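Local coordinates for fibrinogen binding protein (Staphylococcus aureus subsp. aureus Mu50, PDB 3DOA) that probably binds fibrinogen and belongs to the NFACT family, of which it carries the N-terminal and middle domains, at residues I26-N31 / M73-F78; D32-V37 / L47-H52; S202-N207 / K248-F253. All blocks are in the same frame, centred on the assembly; numbering follows the deposited sequence.

Interaction 1 (I26-N31 / M73-F78); sequences INQPDN and MFARVF
Gln28 and Ile26 of the edge strand 22-30 face Ala75, Phe74 and Phe78 of helix 73-82, an example of how a strand packs on a helix through alternate residues. Strand 26-28 and helix 73-78 run nearly antiparallel, at 167°, with their axes 7.6 Å apart at the closest point. Asn27, between the two contact residues, turns its CB away from the helix.

The polar part of the contact belongs to Gln28. Its CG lies anti to the backbone N (chi1 177°) and the chain stays extended beyond it, which carries the amide across to the first turn of the helix. There Gln28 OE1 accepts a weak hydrogen bond from Ala75 N at 3.3 Å, bent to 126° at the hydrogen. The same oxygen sits 3.4 Å from Phe74 CB and at the edge of the Phe74 ring, near its plane. The Phe74 ring itself leads away from the strand and stacks on Phe141.

The apolar part falls in two places. Ala75 CB lies 4.0 Å from Gln28 CB, beside the base of the glutamine side chain. Further along, Ile26 crosses Phe78 at about a right angle: Ile26 CD1 is 3.9 Å from Phe78 CB, and Ile26 CG2 stands 4.0 Å from Phe78 CD2, an oblique approach to the ring. Ile34 of the adjacent strand 33-40 also touches Ile26, Gln28 and Phe74, widening this apolar layer.

Ala75 N lies in the first turn of the helix, where amides lack a carbonyl partner one turn earlier within the helix. The glutamine oxygen therefore gives this N-H a side-chain acceptor, but the bent bond suggests a modest polar contribution beside a mainly apolar helix-on-sheet contact.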
loop_
_atom_site.group_PDB
_atom_site.type_symbol
_atom_site.label_atom_id
_atom_site.label_comp_id
_atom_site.label_asym_id
_atom_site.label_seq_id
_atom_site.Cartn_x
_atom_site.Cartn_y
_atom_site.Cartn_z
ATOM N N ILE A 26 13.207 9.892 -12.997
ATOM C CA ILE A 26 12.151 10.232 -12.055
ATOM C C ILE A 26 11.417 11.438 -12.565
ATOM O O ILE A 26 12.007 12.485 -12.701
ATOM C CB ILE A 26 12.688 10.502 -10.637
ATOM C CG1 ILE A 26 13.587 9.328 -10.211
ATOM C CG2 ILE A 26 11.508 10.741 -9.634
ATOM C CD1 ILE A 26 14.081 9.379 -8.766
ATOM N N ASN A 27 10.134 11.281 -12.876
ATOM C CA ASN A 27 9.317 12.412 -13.223
ATOM C C ASN A 27 8.156 12.640 -12.269
ATOM O O ASN A 27 7.971 11.902 -11.320
ATOM C CB ASN A 27 8.817 12.262 -14.626
ATOM C CG ASN A 27 9.892 11.944 -15.564
ATOM O OD1 ASN A 27 10.424 12.813 -16.222
ATOM N ND2 ASN A 27 10.235 10.684 -15.631
ATOM N N GLN A 28 7.405 13.707 -12.519
ATOM C CA GLN A 28 6.346 14.148 -11.638
ATOM C C GLN A 28 5.356 14.726 -12.614
ATOM O O GLN A 28 5.472 15.869 -12.997
ATOM C CB GLN A 28 6.893 15.217 -10.670
ATOM C CG GLN A 28 5.886 15.872 -9.699
ATOM C CD GLN A 28 6.534 16.900 -8.790
ATOM O OE1 GLN A 28 7.622 16.689 -8.315
ATOM N NE2 GLN A 28 5.869 17.987 -8.542
ATOM N N PRO A 29 4.398 13.927 -13.061
ATOM C CA PRO A 29 3.517 14.447 -14.104
ATOM C C PRO A 29 2.461 15.383 -13.601
ATOM O O PRO A 29 1.821 16.013 -14.438
ATOM C CB PRO A 29 2.863 13.203 -14.670
ATOM C CG PRO A 29 3.636 12.023 -13.971
ATOM C CD PRO A 29 4.045 12.556 -12.687
ATOM N N ASP A 30 2.276 15.458 -12.272
ATOM C CA ASP A 30 1.385 16.441 -11.620
ATOM C C ASP A 30 1.743 16.610 -10.148
ATOM O O ASP A 30 2.641 15.942 -9.659
ATOM C CB ASP A 30 -0.081 16.009 -11.753
ATOM C CG ASP A 30 -0.406 14.747 -10.961
ATOM O OD1 ASP A 30 0.291 14.388 -9.973
ATOM O OD2 ASP A 30 -1.376 14.086 -11.333
ATOM N N ASN A 31 1.002 17.433 -9.418
ATOM C CA ASN A 31 1.350 17.701 -8.029
ATOM C C ASN A 31 1.150 16.577 -7.084
ATOM O O ASN A 31 1.501 16.709 -5.929
ATOM C CB ASN A 31 0.541 18.845 -7.493
ATOM C CG ASN A 31 0.963 20.137 -8.067
ATOM O OD1 ASN A 31 0.290 20.662 -8.983
ATOM N ND2 ASN A 31 2.128 20.663 -7.583
ATOM N N MET A 73 10.918 20.832 -8.547
ATOM C CA MET A 73 11.754 20.730 -7.370
ATOM C C MET A 73 11.792 19.329 -6.791
ATOM O O MET A 73 12.861 18.735 -6.574
ATOM C CB MET A 73 11.227 21.746 -6.373
ATOM C CG MET A 73 11.936 21.873 -5.065
ATOM S SD MET A 73 11.528 20.515 -3.914
ATOM C CE MET A 73 10.037 21.077 -3.023
ATOM N N PHE A 74 10.623 18.767 -6.535
ATOM C CA PHE A 74 10.583 17.575 -5.729
ATOM C C PHE A 74 11.183 16.420 -6.495
ATOM O O PHE A 74 11.923 15.600 -5.934
ATOM C CB PHE A 74 9.182 17.275 -5.353
ATOM C CG PHE A 74 9.060 16.168 -4.418
ATOM C CD1 PHE A 74 9.411 16.341 -3.077
ATOM C CD2 PHE A 74 8.563 14.940 -4.838
ATOM C CE1 PHE A 74 9.284 15.239 -2.151
ATOM C CE2 PHE A 74 8.413 13.851 -3.919
ATOM C CZ PHE A 74 8.776 14.001 -2.585
ATOM N N ALA A 75 10.875 16.376 -7.788
ATOM C CA ALA A 75 11.465 15.407 -8.719
ATOM C C ALA A 75 12.980 15.626 -8.786
ATOM O O ALA A 75 13.739 14.655 -8.757
ATOM C CB ALA A 75 10.838 15.549 -10.111
ATOM N N ARG A 76 13.400 16.900 -8.842
ATOM C CA ARG A 76 14.824 17.266 -8.818
ATOM C C ARG A 76 15.497 16.632 -7.585
ATOM O O ARG A 76 16.476 15.860 -7.692
ATOM C CB ARG A 76 15.011 18.781 -8.752
ATOM C CG ARG A 76 15.011 19.535 -10.035
ATOM C CD ARG A 76 15.673 20.911 -9.798
ATOM N NE ARG A 76 14.845 21.868 -9.042
ATOM C CZ ARG A 76 13.754 22.484 -9.543
ATOM N NH1 ARG A 76 13.327 22.228 -10.792
ATOM N NH2 ARG A 76 13.048 23.343 -8.787
ATOM N N VAL A 77 14.929 16.932 -6.419
ATOM C CA VAL A 77 15.510 16.435 -5.212
ATOM C C VAL A 77 15.631 14.954 -5.345
ATOM O O VAL A 77 16.648 14.367 -4.983
ATOM C CB VAL A 77 14.700 16.674 -3.975
ATOM C CG1 VAL A 77 15.383 15.969 -2.826
ATOM C CG2 VAL A 77 14.511 18.166 -3.713
ATOM N N PHE A 78 14.596 14.323 -5.865
ATOM C CA PHE A 78 14.650 12.877 -6.014
ATOM C C PHE A 78 15.775 12.327 -6.937
ATOM O O PHE A 78 16.473 11.373 -6.586
ATOM C CB PHE A 78 13.305 12.414 -6.499
ATOM C CG PHE A 78 12.446 11.847 -5.425
ATOM C CD1 PHE A 78 12.301 12.527 -4.199
ATOM C CD2 PHE A 78 11.719 10.669 -5.656
ATOM C CE1 PHE A 78 11.452 12.021 -3.189
ATOM C CE2 PHE A 78 10.888 10.167 -4.678
ATOM C CZ PHE A 78 10.761 10.838 -3.432
#

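Interaction 2 (D32-V37 / L47-H52); sequences DTILMV and LLLSIH
Ile34 and Leu49 exchange two backbone hydrogen bonds, Ile34 N to Leu49 O and Leu49 N to Ile34 O, each 2.8 Å long, and so make a hydrogen-bonded pair in the antiparallel hairpin of strands 33-40 and 43-50. Met36 and Leu47 form the next such pair: Met36 N reaches Leu47 O at 2.8 Å, whereas Leu47 N meets Met36 O at 3.1 Å. Beyond the strand ends Ile51 N also donates to Asp32 O, although the position of that oxygen is uncertain.

Looser polar contacts follow. Leu35 CA and Thr33 CA point their hydrogens at Leu47 O and Leu49 O. Thr33 OG1 and Ser50 OG stand on the same face, 3.6 Å apart, but the stronger partner of the threonine hydroxyl is Asp30 OD1. At the open end of the hairpin, away from the turn, Asp32 OD2 lies 3.6 Å from His52 ND1, with the carboxylate and imidazole planes 82° apart. Neither of these two side-chain pairs is a hydrogen bond.

Packing divides between the two faces. On that of Ile34, Met36, Leu47 and Leu49, Leu49 CD1 is 4.0 Å from both Ile34 CG2 and Met36 CB. Leu49 CG lies beside the backbone N (chi1 -62°), and CD1 extends from it toward the partner strand. Helix 73-82 lies over this face, with Phe74 on Ile34 and Phe78 and Leu82 on Met36. On the other face Leu35 CD1 rests on Leu48 CB, 3.9 Å away, and Thr33 CG2 meets Leu48 CG.

The chemistry is that of two central strands: the main chains pair through their amides, while the apolar side chains toward the helix keep that side of the sheet apolar.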
loop_
_atom_site.group_PDB
_atom_site.type_symbol
_atom_site.label_atom_id
_atom_site.label_comp_id
_atom_site.label_asym_id
_atom_site.label_seq_id
_atom_site.Cartn_x
_atom_site.Cartn_y
_atom_site.Cartn_z
ATOM N N ASP A 32 0.571 15.483 -7.554
ATOM C CA ASP A 32 0.173 14.377 -6.690
ATOM C C ASP A 32 0.896 13.091 -7.048
ATOM O O ASP A 32 0.635 12.059 -6.451
ATOM C CB ASP A 32 -1.346 14.159 -6.800
ATOM C CG ASP A 32 -2.174 15.319 -6.173
ATOM O OD1 ASP A 32 -1.932 15.676 -4.981
ATOM O OD2 ASP A 32 -3.081 15.864 -6.874
ATOM N N THR A 33 1.818 13.138 -8.000
ATOM C CA THR A 33 2.293 11.911 -8.570
ATOM C C THR A 33 3.756 11.897 -8.909
ATOM O O THR A 33 4.284 12.831 -9.552
ATOM C CB THR A 33 1.613 11.678 -9.869
ATOM O OG1 THR A 33 0.205 11.832 -9.689
ATOM C CG2 THR A 33 1.956 10.288 -10.366
ATOM N N ILE A 34 4.399 10.812 -8.499
ATOM C CA ILE A 34 5.756 10.539 -8.874
ATOM C C ILE A 34 5.806 9.248 -9.648
ATOM O O ILE A 34 5.261 8.213 -9.267
ATOM C CB ILE A 34 6.723 10.511 -7.654
ATOM C CG1 ILE A 34 7.078 11.941 -7.218
ATOM C CG2 ILE A 34 7.999 9.782 -7.950
ATOM C CD1 ILE A 34 7.640 12.822 -8.348
ATOM N N LEU A 35 6.509 9.365 -10.757
ATOM C CA LEU A 35 6.723 8.333 -11.734
ATOM C C LEU A 35 8.188 8.004 -11.643
ATOM O O LEU A 35 9.031 8.880 -11.825
ATOM C CB LEU A 35 6.405 8.942 -13.094
ATOM C CG LEU A 35 5.736 8.043 -14.115
ATOM C CD1 LEU A 35 4.881 6.930 -13.429
ATOM C CD2 LEU A 35 4.931 8.939 -15.085
ATOM N N MET A 36 8.532 6.779 -11.315
ATOM C CA MET A 36 9.942 6.478 -11.040
ATOM C C MET A 36 10.306 5.324 -11.952
ATOM O O MET A 36 9.805 4.230 -11.717
ATOM C CB MET A 36 10.110 6.173 -9.548
ATOM C CG MET A 36 11.279 5.289 -9.195
ATOM S SD MET A 36 11.672 5.068 -7.374
ATOM C CE MET A 36 11.581 6.738 -6.641
ATOM N N VAL A 37 11.111 5.539 -13.014
ATOM C CA VAL A 37 11.451 4.361 -13.845
ATOM C C VAL A 37 12.683 3.554 -13.370
ATOM O O VAL A 37 13.728 4.094 -13.131
ATOM C CB VAL A 37 11.354 4.536 -15.389
ATOM C CG1 VAL A 37 11.094 5.948 -15.752
ATOM C CG2 VAL A 37 12.533 3.924 -16.091
ATOM N N LEU A 47 7.089 2.862 -12.265
ATOM C CA LEU A 47 6.518 2.715 -10.928
ATOM C C LEU A 47 5.776 4.011 -10.616
ATOM O O LEU A 47 6.370 5.086 -10.617
ATOM C CB LEU A 47 7.654 2.518 -9.927
ATOM C CG LEU A 47 7.260 2.052 -8.550
ATOM C CD1 LEU A 47 6.536 0.728 -8.640
ATOM C CD2 LEU A 47 8.499 1.863 -7.768
ATOM N N LEU A 48 4.477 3.928 -10.390
ATOM C CA LEU A 48 3.707 5.112 -10.103
ATOM C C LEU A 48 3.372 5.122 -8.645
ATOM O O LEU A 48 2.934 4.104 -8.052
ATOM C CB LEU A 48 2.447 5.154 -10.956
ATOM C CG LEU A 48 1.499 6.366 -10.832
ATOM C CD1 LEU A 48 0.728 6.637 -12.163
ATOM C CD2 LEU A 48 0.550 6.168 -9.695
ATOM N N LEU A 49 3.629 6.293 -8.083
ATOM C CA LEU A 49 3.466 6.547 -6.676
ATOM C C LEU A 49 2.575 7.768 -6.629
ATOM O O LEU A 49 3.028 8.829 -6.996
ATOM C CB LEU A 49 4.826 6.827 -6.006
ATOM C CG LEU A 49 5.962 5.755 -5.984
ATOM C CD1 LEU A 49 7.088 6.053 -6.965
ATOM C CD2 LEU A 49 6.612 5.624 -4.623
ATOM N N SER A 50 1.299 7.616 -6.256
ATOM C CA SER A 50 0.353 8.744 -6.227
ATOM C C SER A 50 -0.009 8.983 -4.822
ATOM O O SER A 50 -0.204 8.093 -4.075
ATOM C CB SER A 50 -0.961 8.505 -7.012
ATOM O OG SER A 50 -1.603 9.751 -7.404
ATOM N N ILE A 51 -0.156 10.232 -4.503
ATOM C CA ILE A 51 -0.353 10.701 -3.156
ATOM C C ILE A 51 -1.772 11.312 -3.183
ATOM O O ILE A 51 -2.197 11.968 -2.234
ATOM C CB ILE A 51 0.754 11.783 -2.942
ATOM C CG1 ILE A 51 0.925 12.337 -1.544
ATOM C CG2 ILE A 51 0.463 13.082 -3.814
ATOM C CD1 ILE A 51 1.439 13.943 -1.667
ATOM N N HIS A 52 -2.497 11.104 -4.292
ATOM C CA HIS A 52 -3.738 11.814 -4.545
ATOM C C HIS A 52 -4.806 11.475 -3.471
ATOM O O HIS A 52 -4.959 10.296 -3.087
ATOM C CB HIS A 52 -4.228 11.424 -5.919
ATOM C CG HIS A 52 -5.492 12.099 -6.295
ATOM N ND1 HIS A 52 -5.517 13.258 -7.040
ATOM C CD2 HIS A 52 -6.773 11.834 -5.963
ATOM C CE1 HIS A 52 -6.770 13.652 -7.189
ATOM N NE2 HIS A 52 -7.549 12.804 -6.543
#

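Interaction 3 (S202-N207 / K248-F253); sequences SPLITN and KEDFYF
Tyr252 reaches across to the first turn of helix 203-210, where Leu204 and Ile205 receive its ring and hydroxyl. No hydrogen bond joins the two segments. The leucine and tyrosine side chains lie alongside each other, pointing opposite ways. Leu204 CG lies beside its backbone N, anti to the carbonyl carbon (chi1 -81°), and Leu204 CD1 comes 3.8 Å from Tyr252 CD1, approaching the ring obliquely. Leu204 CB lies above the same ring, offset toward the rim, while Phe253 CD2 lies over the opposite face.

Ile205 crosses the tyrosine at about a right angle. Its CG1 is anti to the backbone N (chi1 -160°), which puts CG2 between the backbone N and the carbonyl carbon. The phenol oxygen lies against the base of this branch, with Tyr252 OH 3.4 Å from Ile205 CB, and Ile205 CD1 lies 4.1 Å from Tyr252 CE2.

Ser202 precedes the helix as its N-cap. It accepts a weak hydrogen bond, 3.4 Å from Ile205 N to Ser202 OG, while Asp4 OD1 is the hydroxyl's hydrogen-bond partner outside the segments. Leu6 of helix 5-15 also touches Ile205 and Phe253.

The arrangement is a serine-capped helix N-terminus packed against an aromatic residue of a short edge strand, joining helix 203-210 to the small antiparallel sheet of strands 239-240, 251-252 and 264-265.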
loop_
_atom_site.group_PDB
_atom_site.type_symbol
_atom_site.label_atom_id
_atom_site.label_comp_id
_atom_site.label_asym_id
_atom_site.label_seq_id
_atom_site.Cartn_x
_atom_site.Cartn_y
_atom_site.Cartn_z
ATOM N N SER A 202 -9.925 -3.059 5.931
ATOM C CA SER A 202 -10.916 -2.207 5.255
ATOM C C SER A 202 -12.297 -2.855 5.384
ATOM O O SER A 202 -12.414 -4.112 5.560
ATOM C CB SER A 202 -10.641 -2.134 3.763
ATOM O OG SER A 202 -10.504 -3.456 3.259
ATOM N N PRO A 203 -13.341 -2.028 5.218
ATOM C CA PRO A 203 -14.691 -2.438 5.017
ATOM C C PRO A 203 -14.798 -3.687 4.127
ATOM O O PRO A 203 -15.368 -4.705 4.544
ATOM C CB PRO A 203 -15.261 -1.222 4.333
ATOM C CG PRO A 203 -14.639 -0.147 5.014
ATOM C CD PRO A 203 -13.258 -0.566 5.197
ATOM N N LEU A 204 -14.196 -3.615 2.947
ATOM C CA LEU A 204 -14.223 -4.718 2.022
ATOM C C LEU A 204 -13.871 -6.004 2.695
ATOM O O LEU A 204 -14.656 -6.984 2.623
ATOM C CB LEU A 204 -13.268 -4.498 0.861
ATOM C CG LEU A 204 -13.791 -3.595 -0.256
ATOM C CD1 LEU A 204 -12.686 -2.915 -1.156
ATOM C CD2 LEU A 204 -14.726 -4.469 -1.067
ATOM N N ILE A 205 -12.722 -6.034 3.362
ATOM C CA ILE A 205 -12.272 -7.309 3.901
ATOM C C ILE A 205 -13.040 -7.685 5.188
ATOM O O ILE A 205 -13.374 -8.871 5.384
ATOM C CB ILE A 205 -10.734 -7.341 4.102
ATOM C CG1 ILE A 205 -10.244 -8.808 4.191
ATOM C CG2 ILE A 205 -10.297 -6.409 5.255
ATOM C CD1 ILE A 205 -10.311 -9.567 2.850
ATOM N N THR A 206 -13.353 -6.685 6.027
ATOM C CA THR A 206 -14.143 -6.959 7.227
ATOM C C THR A 206 -15.506 -7.533 6.833
ATOM O O THR A 206 -15.937 -8.568 7.382
ATOM C CB THR A 206 -14.304 -5.736 8.166
ATOM O OG1 THR A 206 -14.631 -4.578 7.421
ATOM C CG2 THR A 206 -13.033 -5.468 8.902
ATOM N N ASN A 207 -16.155 -6.904 5.853
ATOM C CA ASN A 207 -17.449 -7.424 5.402
ATOM C C ASN A 207 -17.306 -8.806 4.801
ATOM O O ASN A 207 -18.034 -9.727 5.130
ATOM C CB ASN A 207 -18.211 -6.432 4.513
ATOM C CG ASN A 207 -18.712 -5.166 5.323
ATOM O OD1 ASN A 207 -18.974 -4.117 4.763
ATOM N ND2 ASN A 207 -18.808 -5.290 6.637
ATOM N N LYS A 248 -21.690 1.925 -9.082
ATOM C CA LYS A 248 -20.386 1.816 -8.392
ATOM C C LYS A 248 -19.320 0.904 -9.073
ATOM O O LYS A 248 -19.675 -0.050 -9.786
ATOM C CB LYS A 248 -20.590 1.339 -6.950
ATOM C CG LYS A 248 -19.368 1.466 -6.065
ATOM C CD LYS A 248 -19.740 1.107 -4.633
ATOM C CE LYS A 248 -18.555 1.088 -3.632
ATOM N NZ LYS A 248 -17.696 2.266 -3.826
ATOM N N GLU A 249 -18.031 1.224 -8.846
ATOM C CA GLU A 249 -16.889 0.400 -9.247
ATOM C C GLU A 249 -15.940 0.185 -8.053
ATOM O O GLU A 249 -15.785 1.010 -7.161
ATOM C CB GLU A 249 -16.156 1.009 -10.439
ATOM C CG GLU A 249 -17.118 1.495 -11.535
ATOM C CD GLU A 249 -16.458 2.097 -12.796
ATOM O OE1 GLU A 249 -17.126 2.163 -13.861
ATOM O OE2 GLU A 249 -15.294 2.538 -12.734
ATOM N N ASP A 250 -15.353 -0.989 -8.020
ATOM C CA ASP A 250 -14.472 -1.383 -6.954
ATOM C C ASP A 250 -13.456 -2.263 -7.605
ATOM O O ASP A 250 -13.655 -2.674 -8.755
ATOM C CB ASP A 250 -15.214 -2.196 -5.893
ATOM C CG ASP A 250 -16.003 -1.328 -4.927
ATOM O OD1 ASP A 250 -15.401 -0.777 -3.980
ATOM O OD2 ASP A 250 -17.227 -1.223 -5.092
ATOM N N PHE A 251 -12.381 -2.545 -6.873
ATOM C CA PHE A 251 -11.356 -3.501 -7.276
ATOM C C PHE A 251 -10.832 -4.169 -6.031
ATOM O O PHE A 251 -10.923 -3.624 -4.898
ATOM C CB PHE A 251 -10.189 -2.787 -7.985
ATOM C CG PHE A 251 -9.474 -1.710 -7.104
ATOM C CD1 PHE A 251 -8.431 -2.055 -6.238
ATOM C CD2 PHE A 251 -9.846 -0.364 -7.162
ATOM C CE1 PHE A 251 -7.813 -1.115 -5.444
ATOM C CE2 PHE A 251 -9.218 0.571 -6.360
ATOM C CZ PHE A 251 -8.210 0.177 -5.487
ATOM N N TYR A 252 -10.243 -5.330 -6.215
ATOM C CA TYR A 252 -9.576 -5.944 -5.096
ATOM C C TYR A 252 -8.675 -7.056 -5.602
ATOM O O TYR A 252 -8.406 -7.150 -6.796
ATOM C CB TYR A 252 -10.613 -6.414 -4.066
ATOM C CG TYR A 252 -10.154 -6.363 -2.624
ATOM C CD1 TYR A 252 -9.792 -5.150 -1.992
ATOM C CD2 TYR A 252 -10.062 -7.525 -1.888
ATOM C CE1 TYR A 252 -9.370 -5.126 -0.646
ATOM C CE2 TYR A 252 -9.608 -7.500 -0.578
ATOM C CZ TYR A 252 -9.279 -6.310 0.039
ATOM O OH TYR A 252 -8.886 -6.415 1.347
ATOM N N PHE A 253 -8.171 -7.878 -4.703
ATOM C CA PHE A 253 -7.251 -8.895 -5.113
ATOM C C PHE A 253 -7.735 -10.309 -4.930
ATOM O O PHE A 253 -6.999 -11.252 -5.303
ATOM C CB PHE A 253 -5.957 -8.710 -4.382
ATOM C CG PHE A 253 -6.019 -9.015 -2.959
ATOM C CD1 PHE A 253 -5.621 -10.237 -2.499
ATOM C CD2 PHE A 253 -6.414 -8.057 -2.061
ATOM C CE1 PHE A 253 -5.652 -10.520 -1.163
ATOM C CE2 PHE A 253 -6.454 -8.333 -0.731
ATOM C CZ PHE A 253 -6.069 -9.574 -0.282
#

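Overall arrangement
Interactions 1 and 2 belong to one antiparallel sheet, with their centres 9 Å apart. Strands 22-30 and 33-40 are neighbours in it, joined where Asn27 N lies 2.8 Å from Leu35 O, a probable hydrogen bond. Ile34 CD1 packs 3.4 Å from Gln28 CB, linking the helix contact to the hairpin. Along the chain, interaction 2 is nested inside the loop that interaction 1 closes. Interaction 3 comes later in the sequence and touches neither: its centre is about 31 Å from that of interaction 1, on the opposite side of the chain's centre, and about 23 Å from that of interaction 2, with nearest atoms about 16 Å and 11 Å away respectively.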